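Local coordinates for SnoaL-like domain-containing protein (Burkholderia xenovorans LB400, PDB 3FGY) that is of unknown function but has the NTF2-like fold of the SnoaL-like family, whose curved sheet and helices commonly enclose a ligand pocket, at residues Gln9-Phe14 and Ile107-Ser112; Val29-Ile34 and Lys113-Arg118. All blocks are in the same frame, centred on the assembly; numbering follows the deposited sequence. Where two conformers were deposited one is given.

Contact 1 (Gln9-Phe14 and Ile107-Ser112); sequences QIVKDF and ITVRKS
V11 and I107 reach toward each other tip to tip, with V11 CG1 3.7 Å from I107 CD1. This CG1 is anti to the backbone N (chi1 171°). The other branch of V11, CG2, lies mainly against V109 CG2 at 3.8 Å, and there the two valine side chains cross obliquely. V109 also uses both branches: its CG1 lies 3.9 Å from I10 CD1. I107 and V109 are alternate residues of strand 98-110, so both face helix 5-20, while T108 between them turns to the other side of the sheet. I10 carries the contact past the strand end. Its CD1 comes over the backbone of S112 in the turn that follows, 3.3 Å from S112 CA, a tight approach for two carbons. S112 CB is 3.8 Å from the same methyl. The short segments of helix and strand run at 113° to each other, 9.9 Å apart at closest approach. V82 and V84 of the neighbouring strand 81-92 also touch V11. Apart from the S112 backbone, the contact is made by aliphatic branches. It therefore rests on shape and the burial of apolar surface, and joins helix 5-20 to strand 98-110 of the curved sheet of the NTF2-like fold.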
loop_
_atom_site.group_PDB
_atom_site.type_symbol
_atom_site.label_atom_id
_atom_site.label_comp_id
_atom_site.label_asym_id
_atom_site.label_seq_id
_atom_site.Cartn_x
_atom_site.Cartn_y
_atom_site.Cartn_z
ATOM N N GLN A 9 -10.688 -15.011 -7.370
ATOM C CA GLN A 9 -10.148 -16.285 -7.820
ATOM C C GLN A 9 -9.114 -16.100 -8.939
ATOM O O GLN A 9 -8.096 -16.779 -8.945
ATOM C CB GLN A 9 -11.249 -17.226 -8.281
ATOM C CG GLN A 9 -10.752 -18.631 -8.574
ATOM C CD GLN A 9 -10.089 -19.258 -7.360
ATOM O OE1 GLN A 9 -10.743 -19.499 -6.340
ATOM N NE2 GLN A 9 -8.781 -19.499 -7.448
ATOM N N ILE A 10 -9.371 -15.173 -9.860
ATOM C CA ILE A 10 -8.393 -14.828 -10.921
ATOM C C ILE A 10 -7.083 -14.321 -10.346
ATOM O O ILE A 10 -6.003 -14.708 -10.789
ATOM C CB ILE A 10 -8.950 -13.753 -11.873
ATOM C CG1 ILE A 10 -10.073 -14.341 -12.727
ATOM C CG2 ILE A 10 -7.856 -13.203 -12.775
ATOM C CD1 ILE A 10 -10.968 -13.297 -13.349
ATOM N N VAL A 11 -7.174 -13.445 -9.348
ATOM C CA VAL A 11 -5.978 -12.937 -8.710
ATOM C C VAL A 11 -5.250 -14.078 -7.991
ATOM O O VAL A 11 -4.035 -14.208 -8.107
ATOM C CB VAL A 11 -6.293 -11.755 -7.780
ATOM C CG1 VAL A 11 -5.074 -11.385 -6.963
ATOM C CG2 VAL A 11 -6.783 -10.563 -8.606
ATOM N N LYS A 12 -5.991 -14.922 -7.276
ATOM C CA LYS A 12 -5.410 -16.135 -6.683
ATOM C C LYS A 12 -4.772 -17.064 -7.750
ATOM O O LYS A 12 -3.690 -17.606 -7.520
ATOM C CB LYS A 12 -6.465 -16.878 -5.840
ATOM C CG LYS A 12 -6.855 -16.120 -4.569
ATOM C CD LYS A 12 -7.906 -16.855 -3.739
ATOM C CE LYS A 12 -8.190 -16.120 -2.428
ATOM N NZ LYS A 12 -9.393 -16.658 -1.701
ATOM N N ASP A 13 -5.420 -17.217 -8.905
ATOM C CA ASP A 13 -4.864 -17.984 -10.049
ATOM C C ASP A 13 -3.587 -17.337 -10.610
ATOM O O ASP A 13 -2.724 -18.027 -11.164
ATOM C CB ASP A 13 -5.874 -18.091 -11.200
ATOM C CG ASP A 13 -7.060 -18.990 -10.882
ATOM O OD1 ASP A 13 -6.986 -19.767 -9.902
ATOM O OD2 ASP A 13 -8.064 -18.898 -11.623
ATOM N N PHE A 14 -3.496 -16.010 -10.478
ATOM C CA PHE A 14 -2.379 -15.219 -11.008
ATOM C C PHE A 14 -1.098 -15.579 -10.261
ATOM O O PHE A 14 -0.102 -15.980 -10.879
ATOM C CB PHE A 14 -2.714 -13.724 -10.887
ATOM C CG PHE A 14 -1.639 -12.799 -11.387
ATOM C CD1 PHE A 14 -1.421 -12.624 -12.744
ATOM C CD2 PHE A 14 -0.873 -12.074 -10.490
ATOM C CE1 PHE A 14 -0.427 -11.753 -13.186
ATOM C CE2 PHE A 14 0.111 -11.202 -10.933
ATOM C CZ PHE A 14 0.329 -11.050 -12.274
ATOM N N ILE A 107 -4.727 -4.263 -7.534
ATOM C CA ILE A 107 -4.950 -4.945 -8.805
ATOM C C ILE A 107 -6.306 -4.552 -9.389
ATOM O O ILE A 107 -7.292 -4.410 -8.658
ATOM C CB ILE A 107 -4.809 -6.477 -8.654
ATOM C CG1 ILE A 107 -3.430 -6.820 -8.072
ATOM C CG2 ILE A 107 -5.023 -7.169 -9.984
ATOM C CD1 ILE A 107 -3.211 -8.259 -7.799
ATOM N N THR A 108 -6.333 -4.377 -10.709
ATOM C CA THR A 108 -7.562 -4.182 -11.475
ATOM C C THR A 108 -7.724 -5.386 -12.394
ATOM O O THR A 108 -6.770 -5.785 -13.078
ATOM C CB THR A 108 -7.524 -2.890 -12.304
ATOM O OG1 THR A 108 -7.282 -1.769 -11.448
ATOM C CG2 THR A 108 -8.847 -2.696 -13.075
ATOM N N VAL A 109 -8.916 -5.988 -12.352
ATOM C CA VAL A 109 -9.257 -7.124 -13.190
ATOM C C VAL A 109 -10.375 -6.683 -14.116
ATOM O O VAL A 109 -11.368 -6.103 -13.657
ATOM C CB VAL A 109 -9.779 -8.295 -12.363
ATOM C CG1 VAL A 109 -10.196 -9.481 -13.290
ATOM C CG2 VAL A 109 -8.762 -8.688 -11.284
ATOM N N ARG A 110 -10.193 -6.948 -15.410
ATOM C CA ARG A 110 -11.208 -6.683 -16.434
ATOM C C ARG A 110 -11.240 -7.839 -17.425
ATOM O O ARG A 110 -10.194 -8.377 -17.792
ATOM C CB ARG A 110 -10.878 -5.401 -17.192
ATOM C CG ARG A 110 -11.033 -4.149 -16.370
ATOM C CD ARG A 110 -10.516 -2.942 -17.122
ATOM N NE ARG A 110 -10.751 -1.727 -16.354
ATOM C CZ ARG A 110 -10.028 -0.615 -16.464
ATOM N NH1 ARG A 110 -9.030 -0.527 -17.341
ATOM N NH2 ARG A 110 -10.311 0.432 -15.698
ATOM N N LYS A 111 -12.444 -8.225 -17.855
ATOM C CA LYS A 111 -12.596 -9.319 -18.820
ATOM C C LYS A 111 -11.856 -10.568 -18.329
ATOM O O LYS A 111 -11.209 -11.275 -19.112
ATOM C CB LYS A 111 -12.069 -8.897 -20.205
ATOM C CG LYS A 111 -12.651 -7.583 -20.758
ATOM C CD LYS A 111 -13.834 -7.819 -21.675
ATOM N N SER A 112 -11.904 -10.794 -17.018
ATOM C CA SER A 112 -11.359 -12.004 -16.405
ATOM C C SER A 112 -9.828 -12.106 -16.481
ATOM O O SER A 112 -9.259 -13.188 -16.269
ATOM C CB SER A 112 -12.024 -13.249 -17.011
ATOM O OG SER A 112 -13.433 -13.110 -16.975
#

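Contact 2 (Val29-Ile34 and Lys113-Arg118); sequences VSAEDI and KVTSIR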
loop_
_atom_site.group_PDB
_atom_site.type_symbol
_atom_site.label_atom_id
_atom_site.label_comp_id
_atom_site.label_asym_id
_atom_site.label_seq_id
_atom_site.Cartn_x
_atom_site.Cartn_y
_atom_site.Cartn_z
ATOM N N VAL A 29 -4.047 -15.672 -17.403
ATOM C CA VAL A 29 -4.859 -14.770 -16.584
ATOM C C VAL A 29 -4.337 -13.326 -16.593
ATOM O O VAL A 29 -4.736 -12.520 -15.751
ATOM C CB VAL A 29 -4.979 -15.273 -15.116
ATOM C CG1 VAL A 29 -5.652 -16.651 -15.083
ATOM C CG2 VAL A 29 -3.629 -15.289 -14.402
ATOM N N SER A 30 -3.453 -13.012 -17.547
ATOM C CA SER A 30 -2.793 -11.704 -17.674
ATOM C C SER A 30 -3.223 -11.025 -18.964
ATOM O O SER A 30 -3.127 -11.625 -20.051
ATOM C CB SER A 30 -1.280 -11.872 -17.685
ATOM O OG SER A 30 -0.797 -12.210 -16.389
ATOM N N ALA A 31 -3.707 -9.785 -18.859
ATOM C CA ALA A 31 -4.095 -9.015 -20.049
ATOM C C ALA A 31 -2.879 -8.829 -20.949
ATOM O O ALA A 31 -1.750 -8.806 -20.486
ATOM C CB ALA A 31 -4.692 -7.684 -19.681
ATOM N N GLU A 32 -3.093 -8.761 -22.259
ATOM C CA GLU A 32 -1.961 -8.565 -23.150
ATOM C C GLU A 32 -1.274 -7.211 -22.900
ATOM O O GLU A 32 -0.073 -7.079 -23.070
ATOM C CB GLU A 32 -2.373 -8.748 -24.609
ATOM C CG GLU A 32 -2.571 -10.225 -24.973
ATOM N N ASP A 33 -2.040 -6.229 -22.447
ATOM C CA ASP A 33 -1.517 -4.900 -22.139
ATOM C C ASP A 33 -1.301 -4.740 -20.626
ATOM O O ASP A 33 -1.318 -3.618 -20.102
ATOM C CB ASP A 33 -2.486 -3.820 -22.653
ATOM C CG ASP A 33 -3.927 -4.045 -22.192
ATOM O OD1 ASP A 33 -4.246 -5.169 -21.730
ATOM O OD2 ASP A 33 -4.745 -3.095 -22.295
ATOM N N ILE A 34 -1.077 -5.857 -19.925
ATOM C CA ILE A 34 -0.883 -5.809 -18.459
ATOM C C ILE A 34 0.226 -4.814 -18.103
ATOM O O ILE A 34 1.243 -4.755 -18.759
ATOM C CB ILE A 34 -0.579 -7.221 -17.878
ATOM C CG1 ILE A 34 -0.483 -7.166 -16.354
ATOM C CG2 ILE A 34 0.698 -7.793 -18.475
ATOM C CD1 ILE A 34 -0.627 -8.526 -15.672
ATOM N N LYS A 113 -9.175 -10.966 -16.726
ATOM C CA LYS A 113 -7.729 -10.892 -16.825
ATOM C C LYS A 113 -7.210 -9.795 -15.887
ATOM O O LYS A 113 -7.815 -8.722 -15.774
ATOM C CB LYS A 113 -7.321 -10.511 -18.244
ATOM C CG LYS A 113 -7.780 -11.464 -19.327
ATOM C CD LYS A 113 -6.838 -12.640 -19.498
ATOM C CE LYS A 113 -7.207 -13.450 -20.741
ATOM N NZ LYS A 113 -6.154 -14.447 -21.104
ATOM N N VAL A 114 -6.079 -10.054 -15.248
ATOM C CA VAL A 114 -5.373 -9.009 -14.530
ATOM C C VAL A 114 -4.837 -7.980 -15.521
ATOM O O VAL A 114 -4.102 -8.332 -16.454
ATOM C CB VAL A 114 -4.219 -9.581 -13.694
ATOM C CG1 VAL A 114 -3.436 -8.434 -13.034
ATOM C CG2 VAL A 114 -4.762 -10.574 -12.654
ATOM N N THR A 115 -5.240 -6.723 -15.346
ATOM C CA THR A 115 -4.884 -5.659 -16.281
ATOM C C THR A 115 -3.909 -4.620 -15.738
ATOM O O THR A 115 -3.111 -4.081 -16.503
ATOM C CB THR A 115 -6.156 -4.933 -16.807
ATOM O OG1 THR A 115 -6.772 -4.165 -15.754
ATOM C CG2 THR A 115 -7.145 -5.958 -17.373
ATOM N N SER A 116 -3.978 -4.315 -14.441
ATOM C CA SER A 116 -3.072 -3.333 -13.831
ATOM C C SER A 116 -2.729 -3.795 -12.440
ATOM O O SER A 116 -3.607 -4.284 -11.709
ATOM C CB SER A 116 -3.746 -1.961 -13.714
ATOM O OG SER A 116 -4.091 -1.460 -14.998
ATOM N N ILE A 117 -1.459 -3.652 -12.096
ATOM C CA ILE A 117 -0.961 -3.926 -10.764
ATOM C C ILE A 117 -0.109 -2.729 -10.374
ATOM O O ILE A 117 0.705 -2.265 -11.160
ATOM C CB ILE A 117 -0.052 -5.177 -10.757
ATOM C CG1 ILE A 117 -0.826 -6.409 -11.237
ATOM C CG2 ILE A 117 0.641 -5.414 -9.391
ATOM C CD1 ILE A 117 0.062 -7.556 -11.592
ATOM N N ARG A 118 -0.291 -2.236 -9.156
ATOM C CA ARG A 118 0.627 -1.273 -8.583
ATOM C C ARG A 118 1.008 -1.773 -7.189
ATOM O O ARG A 118 0.123 -2.054 -6.397
ATOM C CB ARG A 118 -0.036 0.100 -8.504
ATOM C CG ARG A 118 0.961 1.200 -8.400
ATOM C CD ARG A 118 0.406 2.556 -8.014
ATOM N NE ARG A 118 1.581 3.249 -7.524
ATOM C CZ ARG A 118 2.413 3.965 -8.270
ATOM N NH1 ARG A 118 2.115 4.269 -9.504
ATOM N NH2 ARG A 118 3.531 4.434 -7.730
HETATM O O HOH W 1 -3.839 -13.502 -21.833
HETATM O O HOH W 2 -3.241 -2.269 -18.437
#
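I34 brings its CD1 over V114 O, 3.6 Å away, and the same methyl reaches V114 CG1 at 3.9 Å. CG1 of I34, which carries this methyl, is anti to the backbone N (chi1 -176°). CD1 approaches I117 CD1 more loosely. A31 CB packs against T115 CG2 at 3.8 Å. Two backbone hydrogen bonds join the two segments as a short parallel bridge between S30 and V114. V114 N gives one to V29 O at 2.9 Å, and A31 N gives the other to V114 O at 2.8 Å and 169°. V114 thus bonds to both residues flanking S30, V29 through its N-H and A31 through its carbonyl. A31 to I34 form a type I beta turn, closed by I34 N on A31 O. I34 CA comes 3.4 Å from T115 O in a CA-H...O contact. Water 2 spans D33 O and T115 O and donates to both. K113 bends at chi2 (-84°) and runs beside S30. Its NZ hydrogen-bonds A28 O at the end of helix 23-28 and also gives to water 1, which donates to S30 O. The hairpin with strand 98-110 has a classic beta bulge at T115 and S116, opposite T108. F14 of helix 5-20 packs on V29, S30, V114 and I117, and in the sheet strand 113-120 lies between strand 98-110 and strand 34-38, whose residue E35 bonds T115 and I117.

Contacts 1 and 2 share one sheet, because strands 98-110 and 113-120 are neighbours in it and follow each other in the chain. T108 joins them: its O probably bonds T115 N, and its N probably bonds S116 O. Contact 1 sets a helix on the sheet and is mostly buried and apolar, with S112 at its exposed end. Contact 2 joins a short strand and turn to strand 113-120 and is only partly buried. Its backbone bonds set the register, and two waters bridge polar atoms beside them, while I34, V114 and I117 add an apolar side.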